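Phosphoglycerate oxidoreductase (Rhizobium etli, PDB 4HY3) probably reduces small 2-oxo acids such as glyoxylate and hydroxypyruvate, using a nicotinamide cofactor held in a Rossmann-type domain. Local coordinates at residues Arg172-Gly176 / Ser177-Ile181; Lys189-Arg192 / Arg193-Gly197; Pro207-Arg211 / Ser212-Glu216; Glu220-Leu224 / Glu225-Thr229. One frame throughout, in Å; residues are numbered along the deposited sequence.

Contact 1: Arg172-Gly176 / Ser177-Ile181; sequences RLIAG and SEIGI
The peptide bond between Gly-176 and Ser-177 is modelled as cis, which is doubtful at this resolution, and the chain then enters strand 178-182. No hydrogen bond joins 172-176 to 177-181. The side chain of Arg-172 instead folds back over the turn. Its CG stands anti to the backbone N (chi1 -165°), and bends at chi2 and chi3 then bring the guanidinium to Ser-177. NE gives a hydrogen bond to Leu-173 O at 2.7 Å. The oxygen lies near the guanidinium plane and receives NE nearly along the C=O axis, which should hold the group's tilt. NH2 then sits 3.3 Å from Ser-177 CA. Gly-176 CA lies at the guanidinium edge. On the apolar side, Ile-174 CG2 meets Ile-179 CD1 at 4.3 Å, and Phe-233 also packs on Ile-174. With an alanine in place of Arg-172, Leu-173 O would probably be left without its NE partner, and Asp-232 without a weak, long ion pair. The backbone N atoms of Ile-174 and Ala-175 bind Glu-136 of the second subunit. Glu-178 forms a salt bridge with Arg-257. The chemistry is divided: an arginine bonds to the next residue's carbonyl and lies against Ser-177, a light isoleucine contact joins the loop to the first strand of the Rossmann-type sheet, and the loop backbone serves the subunit interface.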
loop_
_atom_site.group_PDB
_atom_site.type_symbol
_atom_site.label_atom_id
_atom_site.label_comp_id
_atom_site.label_asym_id
_atom_site.label_seq_id
_atom_site.Cartn_x
_atom_site.Cartn_y
_atom_site.Cartn_z
ATOM N N ARG A 172 -6.880 -12.750 20.660
ATOM C CA ARG A 172 -6.831 -11.333 20.319
ATOM C C ARG A 172 -6.202 -11.148 18.938
ATOM O O ARG A 172 -5.252 -11.858 18.582
ATOM C CB ARG A 172 -5.971 -10.606 21.336
ATOM C CG ARG A 172 -6.138 -9.105 21.301
ATOM C CD ARG A 172 -4.789 -8.438 21.149
ATOM N NE ARG A 172 -4.980 -7.199 20.417
ATOM C CZ ARG A 172 -4.944 -6.000 20.973
ATOM N NH1 ARG A 172 -4.688 -5.895 22.272
ATOM N NH2 ARG A 172 -5.143 -4.918 20.225
ATOM N N LEU A 173 -6.732 -10.200 18.167
ATOM C CA LEU A 173 -6.211 -9.894 16.849
ATOM C C LEU A 173 -5.052 -8.930 16.954
ATOM O O LEU A 173 -4.970 -8.163 17.906
ATOM C CB LEU A 173 -7.251 -9.220 15.975
ATOM C CG LEU A 173 -8.700 -9.645 15.939
ATOM C CD1 LEU A 173 -9.445 -8.959 17.075
ATOM C CD2 LEU A 173 -9.271 -9.215 14.598
ATOM N N ILE A 174 -4.171 -8.956 15.950
ATOM C CA ILE A 174 -3.111 -7.968 15.837
ATOM C C ILE A 174 -3.590 -6.725 15.089
ATOM O O ILE A 174 -3.047 -5.653 15.274
ATOM C CB ILE A 174 -1.836 -8.586 15.224
ATOM C CG1 ILE A 174 -1.199 -9.514 16.239
ATOM C CG2 ILE A 174 -0.809 -7.533 14.825
ATOM C CD1 ILE A 174 0.173 -9.990 15.847
ATOM N N ALA A 175 -4.615 -6.855 14.258
ATOM C CA ALA A 175 -5.070 -5.711 13.462
ATOM C C ALA A 175 -5.519 -4.561 14.364
ATOM O O ALA A 175 -5.231 -3.397 14.069
ATOM C CB ALA A 175 -6.152 -6.116 12.477
ATOM N N GLY A 176 -6.192 -4.897 15.465
ATOM C CA GLY A 176 -6.381 -3.989 16.623
ATOM C C GLY A 176 -5.880 -2.538 16.546
ATOM O O GLY A 176 -6.511 -1.718 15.887
ATOM N N SER A 177 -4.770 -2.163 17.181
ATOM C CA SER A 177 -3.832 -2.969 17.938
ATOM C C SER A 177 -2.651 -2.053 18.144
ATOM O O SER A 177 -2.290 -1.279 17.243
ATOM C CB SER A 177 -3.338 -4.152 17.139
ATOM O OG SER A 177 -2.513 -4.998 17.931
ATOM N N GLU A 178 -2.032 -2.136 19.313
ATOM C CA GLU A 178 -0.916 -1.251 19.615
ATOM C C GLU A 178 0.430 -1.965 19.519
ATOM O O GLU A 178 0.758 -2.817 20.381
ATOM C CB GLU A 178 -1.086 -0.631 21.003
ATOM C CG GLU A 178 -2.374 0.171 21.214
ATOM C CD GLU A 178 -2.136 1.664 21.153
ATOM O OE1 GLU A 178 -1.480 2.109 20.186
ATOM O OE2 GLU A 178 -2.604 2.382 22.065
ATOM N N ILE A 179 1.207 -1.617 18.476
ATOM C CA ILE A 179 2.571 -2.171 18.328
ATOM C C ILE A 179 3.683 -1.194 18.627
ATOM O O ILE A 179 3.715 -0.089 18.082
ATOM C CB ILE A 179 2.862 -2.733 16.926
ATOM C CG1 ILE A 179 1.906 -3.872 16.597
ATOM C CG2 ILE A 179 4.303 -3.223 16.860
ATOM C CD1 ILE A 179 1.635 -4.027 15.119
ATOM N N GLY A 180 4.612 -1.638 19.463
ATOM C CA GLY A 180 5.822 -0.874 19.726
ATOM C C GLY A 180 7.136 -1.563 19.403
ATOM O O GLY A 180 7.378 -2.750 19.717
ATOM N N ILE A 181 8.014 -0.796 18.785
ATOM C CA ILE A 181 9.305 -1.321 18.388
ATOM C C ILE A 181 10.455 -0.618 19.139
ATOM O O ILE A 181 10.624 0.611 19.042
ATOM C CB ILE A 181 9.454 -1.227 16.864
ATOM C CG1 ILE A 181 8.233 -1.861 16.209
ATOM C CG2 ILE A 181 10.699 -1.957 16.411
ATOM C CD1 ILE A 181 8.178 -1.676 14.700
#

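Contact 2: Lys189-Arg192 / Arg193-Gly197; sequences KALR and RVLSG
Leu-191 turns its CG anti to the backbone N (chi1 -161°), and Leu-195 sets its CG anti to the carbonyl carbon (chi1 -63°). The two side chains thus lie side by side one turn apart, pointing the same way, with their CD1 atoms 3.6 Å apart. Leu-191 CD1 also meets Val-194 CG2 at 4.0 Å. Leu-191, Val-194 and Leu-195 form a small apolar cluster. Helix backbone bonds span the same turn. Leu-195 N reaches Leu-191 O at 2.9 Å, and Val-194 N reaches Ala-190 O at 3.1 Å. The edge of the Arg-192 guanidinium lies at Ser-196 CB, while its NE bonds to Gly-218 O. At the C-terminal turn, Ser-196 OG donates to Arg-193 O at 2.7 Å in the carbonyl plane. Ser-196 N bonds to the same oxygen, so two donors grip it. Arg-193 runs back along the helix to Ala-190, where NH2 lies 4.1 Å from CB. Its NH2 forms a salt bridge with Glu-132. A leucine in place of Arg-193 would probably leave Glu-132 without this charged mate and Ala-190 less covered. Helix 186-195 is the crossover of the beta-alpha-beta unit between strands 178-182 and 201-205. Ala-190 and Val-194 pack on helix 131-147, and Val-194 also meets Phe-198 of the second subunit.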
loop_
_atom_site.group_PDB
_atom_site.type_symbol
_atom_site.label_atom_id
_atom_site.label_comp_id
_atom_site.label_asym_id
_atom_site.label_seq_id
_atom_site.Cartn_x
_atom_site.Cartn_y
_atom_site.Cartn_z
ATOM N N LYS A 189 12.527 -1.868 9.662
ATOM C CA LYS A 189 11.781 -1.638 8.402
ATOM C C LYS A 189 11.130 -2.897 7.879
ATOM O O LYS A 189 10.025 -2.834 7.331
ATOM C CB LYS A 189 12.659 -1.064 7.305
ATOM C CG LYS A 189 13.373 0.219 7.681
ATOM C CD LYS A 189 14.308 0.694 6.572
ATOM C CE LYS A 189 15.405 1.599 7.139
ATOM N NZ LYS A 189 16.442 1.935 6.117
ATOM N N ALA A 190 11.799 -4.040 8.056
ATOM C CA ALA A 190 11.295 -5.288 7.493
ATOM C C ALA A 190 9.997 -5.622 8.200
ATOM O O ALA A 190 9.044 -6.140 7.589
ATOM C CB ALA A 190 12.305 -6.417 7.649
ATOM N N LEU A 191 9.977 -5.280 9.487
ATOM C CA LEU A 191 8.875 -5.552 10.375
ATOM C C LEU A 191 7.726 -4.633 9.997
ATOM O O LEU A 191 6.599 -5.081 9.755
ATOM C CB LEU A 191 9.333 -5.330 11.794
ATOM C CG LEU A 191 8.594 -5.904 12.994
ATOM C CD1 LEU A 191 7.714 -7.101 12.719
ATOM C CD2 LEU A 191 9.634 -6.295 14.024
ATOM N N ARG A 192 8.017 -3.346 9.883
ATOM C CA ARG A 192 6.996 -2.417 9.435
ATOM C C ARG A 192 6.374 -2.930 8.151
ATOM O O ARG A 192 5.187 -2.742 7.930
ATOM C CB ARG A 192 7.551 -1.004 9.258
ATOM C CG ARG A 192 6.614 -0.006 8.606
ATOM C CD ARG A 192 5.219 0.003 9.223
ATOM N NE ARG A 192 4.352 0.981 8.553
ATOM C CZ ARG A 192 3.592 0.744 7.490
ATOM N NH1 ARG A 192 3.526 -0.457 6.926
ATOM N NH2 ARG A 192 2.886 1.734 6.983
ATOM N N ARG A 193 7.157 -3.596 7.312
ATOM C CA ARG A 193 6.601 -4.059 6.046
ATOM C C ARG A 193 5.619 -5.221 6.236
ATOM O O ARG A 193 4.495 -5.181 5.740
ATOM C CB ARG A 193 7.688 -4.410 5.047
ATOM C CG ARG A 193 7.131 -4.702 3.661
ATOM C CD ARG A 193 8.200 -4.599 2.580
ATOM N NE ARG A 193 9.287 -5.532 2.856
ATOM C CZ ARG A 193 10.463 -5.198 3.392
ATOM N NH1 ARG A 193 10.720 -3.934 3.678
ATOM N NH2 ARG A 193 11.388 -6.128 3.639
ATOM N N VAL A 194 6.036 -6.245 6.973
ATOM C CA VAL A 194 5.144 -7.381 7.176
ATOM C C VAL A 194 3.884 -6.948 7.934
ATOM O O VAL A 194 2.801 -7.461 7.679
ATOM C CB VAL A 194 5.848 -8.640 7.744
ATOM C CG1 VAL A 194 6.911 -9.070 6.780
ATOM C CG2 VAL A 194 6.491 -8.391 9.097
ATOM N N LEU A 195 4.018 -5.952 8.796
ATOM C CA LEU A 195 2.877 -5.477 9.558
ATOM C C LEU A 195 1.937 -4.578 8.747
ATOM O O LEU A 195 0.829 -4.308 9.177
ATOM C CB LEU A 195 3.329 -4.794 10.862
ATOM C CG LEU A 195 4.068 -5.665 11.891
ATOM C CD1 LEU A 195 4.907 -4.857 12.866
ATOM C CD2 LEU A 195 3.098 -6.548 12.656
ATOM N N SER A 196 2.346 -4.157 7.565
ATOM C CA SER A 196 1.569 -3.185 6.804
ATOM C C SER A 196 0.195 -3.663 6.418
ATOM O O SER A 196 -0.602 -2.893 5.903
ATOM C CB SER A 196 2.298 -2.775 5.530
ATOM O OG SER A 196 2.431 -3.877 4.672
ATOM N N GLY A 197 -0.070 -4.938 6.639
ATOM C CA GLY A 197 -1.354 -5.513 6.305
ATOM C C GLY A 197 -2.264 -5.582 7.508
ATOM O O GLY A 197 -3.348 -6.150 7.435
#

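Contact 3: Pro207-Arg211 / Ser212-Glu216; sequences PWLPR and SMLEE
Leu-209 and Met-213, a selenomethionine, cross at about a right angle, with Leu-209 CG 3.7 Å from Met-213 CB. The same leucine reaches one residue further, where its CD2 meets Leu-214 CD2 at 3.9 Å. Pro-210 is the N-cap residue, so Leu-209 and Leu-214 hold the N' and N4 positions of a hydrophobic staple. The Pro-210 ring lies alongside Met-213, pointing the same way, with the two CG atoms 3.9 Å apart. Met-213 CG stands anti to its carbonyl carbon (chi1 -50°), which keeps the start of the chain beside the proline before its end leads away. Further out comes the backbone of the first turn. Pro-210 O accepts Met-213 N at 3.0 Å, the donor lying above the carbonyl plane. It also takes a weak bond from Leu-214 N. Arg-211 O accepts Glu-215 N at 3.1 Å, and Glu-215 CG rests close to that oxygen. At the polar edge, Arg-211 NH1 and Glu-215 OE2 are 4.7 Å apart, too far to touch, though their opposite charges probably attract weakly. Ser-212 OG gives a weak bond of 3.4 Å to Glu-216 OE1. The third subunit comes close here: its Met-344 packs on Leu-209 and Met-213, and its Arg-339 bonds to Pro-207 O. Within the chain, helix 211-216 follows strand 201-205, and Arg-211, Leu-214 and Glu-215 rest on Pro-221 of strand 220-221.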
loop_
_atom_site.group_PDB
_atom_site.type_symbol
_atom_site.label_atom_id
_atom_site.label_comp_id
_atom_site.label_asym_id
_atom_site.label_seq_id
_atom_site.Cartn_x
_atom_site.Cartn_y
_atom_site.Cartn_z
ATOM N N PRO A 207 17.033 6.507 18.846
ATOM C CA PRO A 207 17.881 7.683 19.042
ATOM C C PRO A 207 18.490 8.275 17.773
ATOM O O PRO A 207 18.623 9.474 17.691
ATOM C CB PRO A 207 19.015 7.158 19.941
ATOM C CG PRO A 207 19.005 5.674 19.766
ATOM C CD PRO A 207 17.571 5.315 19.537
ATOM N N TRP A 208 18.889 7.462 16.805
ATOM C CA TRP A 208 19.670 8.006 15.684
ATOM C C TRP A 208 18.905 8.161 14.409
ATOM O O TRP A 208 19.489 8.325 13.332
ATOM C CB TRP A 208 20.932 7.195 15.403
ATOM C CG TRP A 208 21.506 6.488 16.588
ATOM C CD1 TRP A 208 22.118 7.044 17.719
ATOM C CD2 TRP A 208 21.557 5.045 16.786
ATOM N NE1 TRP A 208 22.535 6.060 18.582
ATOM C CE2 TRP A 208 22.224 4.832 18.083
ATOM C CE3 TRP A 208 21.132 3.941 16.047
ATOM C CZ2 TRP A 208 22.436 3.559 18.593
ATOM C CZ3 TRP A 208 21.356 2.664 16.575
ATOM C CH2 TRP A 208 21.994 2.481 17.814
ATOM N N LEU A 209 17.591 8.096 14.484
ATOM C CA LEU A 209 16.845 8.423 13.313
ATOM C C LEU A 209 15.983 9.591 13.711
ATOM O O LEU A 209 15.260 9.489 14.709
ATOM C CB LEU A 209 16.043 7.229 12.788
ATOM C CG LEU A 209 15.866 7.256 11.256
ATOM C CD1 LEU A 209 17.211 7.102 10.544
ATOM C CD2 LEU A 209 14.842 6.221 10.782
ATOM N N PRO A 210 16.111 10.715 12.964
ATOM C CA PRO A 210 15.248 11.907 13.052
ATOM C C PRO A 210 13.766 11.538 12.959
ATOM O O PRO A 210 13.412 10.592 12.250
ATOM C CB PRO A 210 15.633 12.742 11.824
ATOM C CG PRO A 210 16.960 12.214 11.371
ATOM C CD PRO A 210 17.119 10.815 11.887
ATOM N N ARG A 211 12.915 12.282 13.666
ATOM C CA ARG A 211 11.463 12.065 13.643
ATOM C C ARG A 211 10.866 12.165 12.245
ATOM O O ARG A 211 9.884 11.499 11.954
ATOM C CB ARG A 211 10.750 13.012 14.615
ATOM C CG ARG A 211 11.201 12.824 16.060
ATOM C CD ARG A 211 10.585 13.847 16.999
ATOM N NE ARG A 211 10.038 13.188 18.190
ATOM C CZ ARG A 211 8.751 12.863 18.348
ATOM N NH1 ARG A 211 7.863 13.148 17.399
ATOM N NH2 ARG A 211 8.347 12.258 19.459
ATOM N N SER A 212 11.461 12.979 11.379
ATOM C CA SER A 212 11.037 13.034 9.984
ATOM C C SER A 212 11.219 11.730 9.199
ATOM O O SER A 212 10.506 11.488 8.225
ATOM C CB SER A 212 11.777 14.137 9.227
ATOM O OG SER A 212 12.207 13.680 7.936
HETATM N N MSE A 213 12.208 10.924 9.567
HETATM C CA MSE A 213 12.511 9.731 8.769
HETATM C C MSE A 213 11.629 8.617 9.248
HETATM O O MSE A 213 11.178 7.814 8.455
HETATM C CB MSE A 213 13.988 9.378 8.834
HETATM C CG MSE A 213 14.879 10.577 8.535
HETATM SE SE MSE A 213 16.450 10.025 7.473
HETATM C CE MSE A 213 15.611 9.765 5.703
ATOM N N LEU A 214 11.360 8.579 10.546
ATOM C CA LEU A 214 10.416 7.630 11.101
ATOM C C LEU A 214 9.015 7.833 10.542
ATOM O O LEU A 214 8.377 6.891 10.073
ATOM C CB LEU A 214 10.386 7.711 12.631
ATOM C CG LEU A 214 11.580 7.134 13.400
ATOM C CD1 LEU A 214 11.381 7.390 14.878
ATOM C CD2 LEU A 214 11.796 5.646 13.164
ATOM N N GLU A 215 8.539 9.068 10.607
ATOM C CA GLU A 215 7.207 9.406 10.116
ATOM C C GLU A 215 7.011 8.930 8.666
ATOM O O GLU A 215 5.940 8.441 8.320
ATOM C CB GLU A 215 6.944 10.921 10.230
ATOM C CG GLU A 215 6.661 11.465 11.632
ATOM C CD GLU A 215 6.765 12.998 11.710
ATOM O OE1 GLU A 215 6.774 13.657 10.642
ATOM O OE2 GLU A 215 6.835 13.558 12.836
ATOM N N GLU A 216 8.052 9.057 7.844
ATOM C CA GLU A 216 7.984 8.694 6.417
ATOM C C GLU A 216 8.179 7.196 6.144
ATOM O O GLU A 216 7.941 6.723 5.031
ATOM C CB GLU A 216 8.982 9.525 5.608
ATOM C CG GLU A 216 8.477 10.939 5.355
ATOM C CD GLU A 216 9.572 12.006 5.384
ATOM O OE1 GLU A 216 10.751 11.670 5.659
ATOM O OE2 GLU A 216 9.249 13.188 5.134
#

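Contact 4: Glu220-Leu224 / Glu225-Thr229; sequences EPASL and EDVLT
Ser-223 OG donates to Asp-226 OD1 at 2.7 Å, the one side-chain hydrogen bond between 220-224 and 225-229. The hydroxyl meets the oxygen from above the carboxylate plane, 63° out of it. Asp-226 CG stands anti to its carbonyl carbon (chi1 -66°), which turns the carboxylate back toward the start of the helix. Its other oxygen, OD2, forms a salt bridge with Lys-230, so the carboxylate is held from two sources. Ser-223 is the N-cap residue and Asp-226 is at N3. These are the positions of a capping box, but the serine side chain makes no capping bond to the backbone and spends its hydroxyl on the aspartate. Backbone bonds start the helix: Val-227 N reaches Ser-223 O at 3.1 Å, and Leu-228 N reaches Leu-224 O at 2.8 Å. Ala-222 CB meets Val-227 CG2 at 4.1 Å, a small hydrophobic staple from N' to N4. With CG anti to the backbone N in both, Leu-224 and Leu-228 cross obliquely, CD2 of Leu-224 lying 3.5 Å from CD1 of Leu-228. Leu-248 packs on both leucines. Val-227 lies on Arg-203 and Phe-205 of strand 201-205. Strand 220-221 is an outermost strand of the parallel sheet, and helix 224-229 leads from it to strand 233-236, beside strand 178-182. This is the long mid-sheet connection of a Rossmann fold.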
loop_
_atom_site.group_PDB
_atom_site.type_symbol
_atom_site.label_atom_id
_atom_site.label_comp_id
_atom_site.label_asym_id
_atom_site.label_seq_id
_atom_site.Cartn_x
_atom_site.Cartn_y
_atom_site.Cartn_z
ATOM N N GLU A 220 5.235 5.983 14.214
ATOM C CA GLU A 220 5.123 7.053 15.185
ATOM C C GLU A 220 6.330 7.094 16.144
ATOM O O GLU A 220 6.438 6.261 17.061
ATOM C CB GLU A 220 3.826 6.861 15.963
ATOM C CG GLU A 220 3.443 8.001 16.888
ATOM C CD GLU A 220 2.096 7.758 17.530
ATOM O OE1 GLU A 220 1.222 7.167 16.854
ATOM O OE2 GLU A 220 1.915 8.143 18.708
ATOM N N PRO A 221 7.237 8.072 15.939
ATOM C CA PRO A 221 8.421 8.260 16.779
ATOM C C PRO A 221 7.968 8.476 18.188
ATOM O O PRO A 221 7.041 9.249 18.400
ATOM C CB PRO A 221 9.036 9.555 16.251
ATOM C CG PRO A 221 7.990 10.204 15.400
ATOM C CD PRO A 221 7.136 9.093 14.882
ATOM N N ALA A 222 8.591 7.805 19.147
ATOM C CA ALA A 222 8.050 7.787 20.493
ATOM C C ALA A 222 9.099 7.549 21.593
ATOM O O ALA A 222 10.226 7.120 21.345
ATOM C CB ALA A 222 6.903 6.779 20.592
ATOM N N SER A 223 8.712 7.862 22.818
ATOM C CA SER A 223 9.556 7.677 23.959
ATOM C C SER A 223 9.610 6.200 24.216
ATOM O O SER A 223 8.683 5.482 23.852
ATOM C CB SER A 223 8.882 8.333 25.136
ATOM O OG SER A 223 7.933 9.241 24.633
ATOM N N LEU A 224 10.681 5.760 24.875
ATOM C CA LEU A 224 10.851 4.366 25.240
ATOM C C LEU A 224 9.726 3.966 26.141
ATOM O O LEU A 224 9.260 2.839 26.084
ATOM C CB LEU A 224 12.155 4.181 25.992
ATOM C CG LEU A 224 12.971 2.885 25.960
ATOM C CD1 LEU A 224 14.326 3.224 26.553
ATOM C CD2 LEU A 224 12.369 1.702 26.699
ATOM N N GLU A 225 9.303 4.918 26.973
ATOM C CA GLU A 225 8.257 4.715 27.982
ATOM C C GLU A 225 6.883 4.516 27.313
ATOM O O GLU A 225 6.195 3.534 27.608
ATOM C CB GLU A 225 8.279 5.851 29.023
ATOM C CG GLU A 225 9.680 6.421 29.305
ATOM C CD GLU A 225 10.684 5.421 29.914
ATOM O OE1 GLU A 225 10.265 4.529 30.689
ATOM O OE2 GLU A 225 11.906 5.539 29.639
ATOM N N ASP A 226 6.518 5.394 26.379
ATOM C CA ASP A 226 5.340 5.135 25.516
ATOM C C ASP A 226 5.334 3.745 24.865
ATOM O O ASP A 226 4.317 3.057 24.896
ATOM C CB ASP A 226 5.213 6.175 24.395
ATOM C CG ASP A 226 4.918 7.557 24.914
ATOM O OD1 ASP A 226 5.312 8.545 24.257
ATOM O OD2 ASP A 226 4.294 7.659 25.987
ATOM N N VAL A 227 6.463 3.362 24.257
ATOM C CA VAL A 227 6.597 2.111 23.511
ATOM C C VAL A 227 6.435 0.963 24.488
ATOM O O VAL A 227 5.758 -0.043 24.212
ATOM C CB VAL A 227 7.977 2.016 22.812
ATOM C CG1 VAL A 227 8.294 0.600 22.338
ATOM C CG2 VAL A 227 8.049 2.982 21.646
ATOM N N LEU A 228 7.043 1.151 25.648
ATOM C CA LEU A 228 7.141 0.125 26.652
ATOM C C LEU A 228 5.799 -0.032 27.370
ATOM O O LEU A 228 5.496 -1.098 27.918
ATOM C CB LEU A 228 8.247 0.526 27.622
ATOM C CG LEU A 228 8.973 -0.548 28.419
ATOM C CD1 LEU A 228 10.315 -0.039 28.939
ATOM C CD2 LEU A 228 8.105 -1.010 29.578
ATOM N N THR A 229 4.982 1.019 27.318
ATOM C CA THR A 229 3.861 1.153 28.234
ATOM C C THR A 229 2.490 1.105 27.595
ATOM O O THR A 229 1.623 0.355 28.055
ATOM C CB THR A 229 4.064 2.384 29.158
ATOM O OG1 THR A 229 4.525 1.922 30.438
ATOM C CG2 THR A 229 2.789 3.247 29.312
#

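In the fold
The four contacts follow one another along the chain within the NAD-binding domain. Each is local and closes no long loop: contact 1 leads into strand 178-182, contact 2 lies along a helix, and contacts 3 and 4 are at helix starts. None nests within or crosses another. Contact 2 lies on the next helix and touches contact 1 where Leu-195 packs on Ile-179. After strand 201-205, contact 3 starts helix 211-216. It meets contact 4 where Leu-214 packs on Pro-221 of the edge strand. Contact 4 then returns to the first strand, with Val-227 against Gly-180 and Ile-181. Contacts 2 and 3 do not touch. Contacts 1 and 2 reach the second subunit, whereas contact 3 reaches the third.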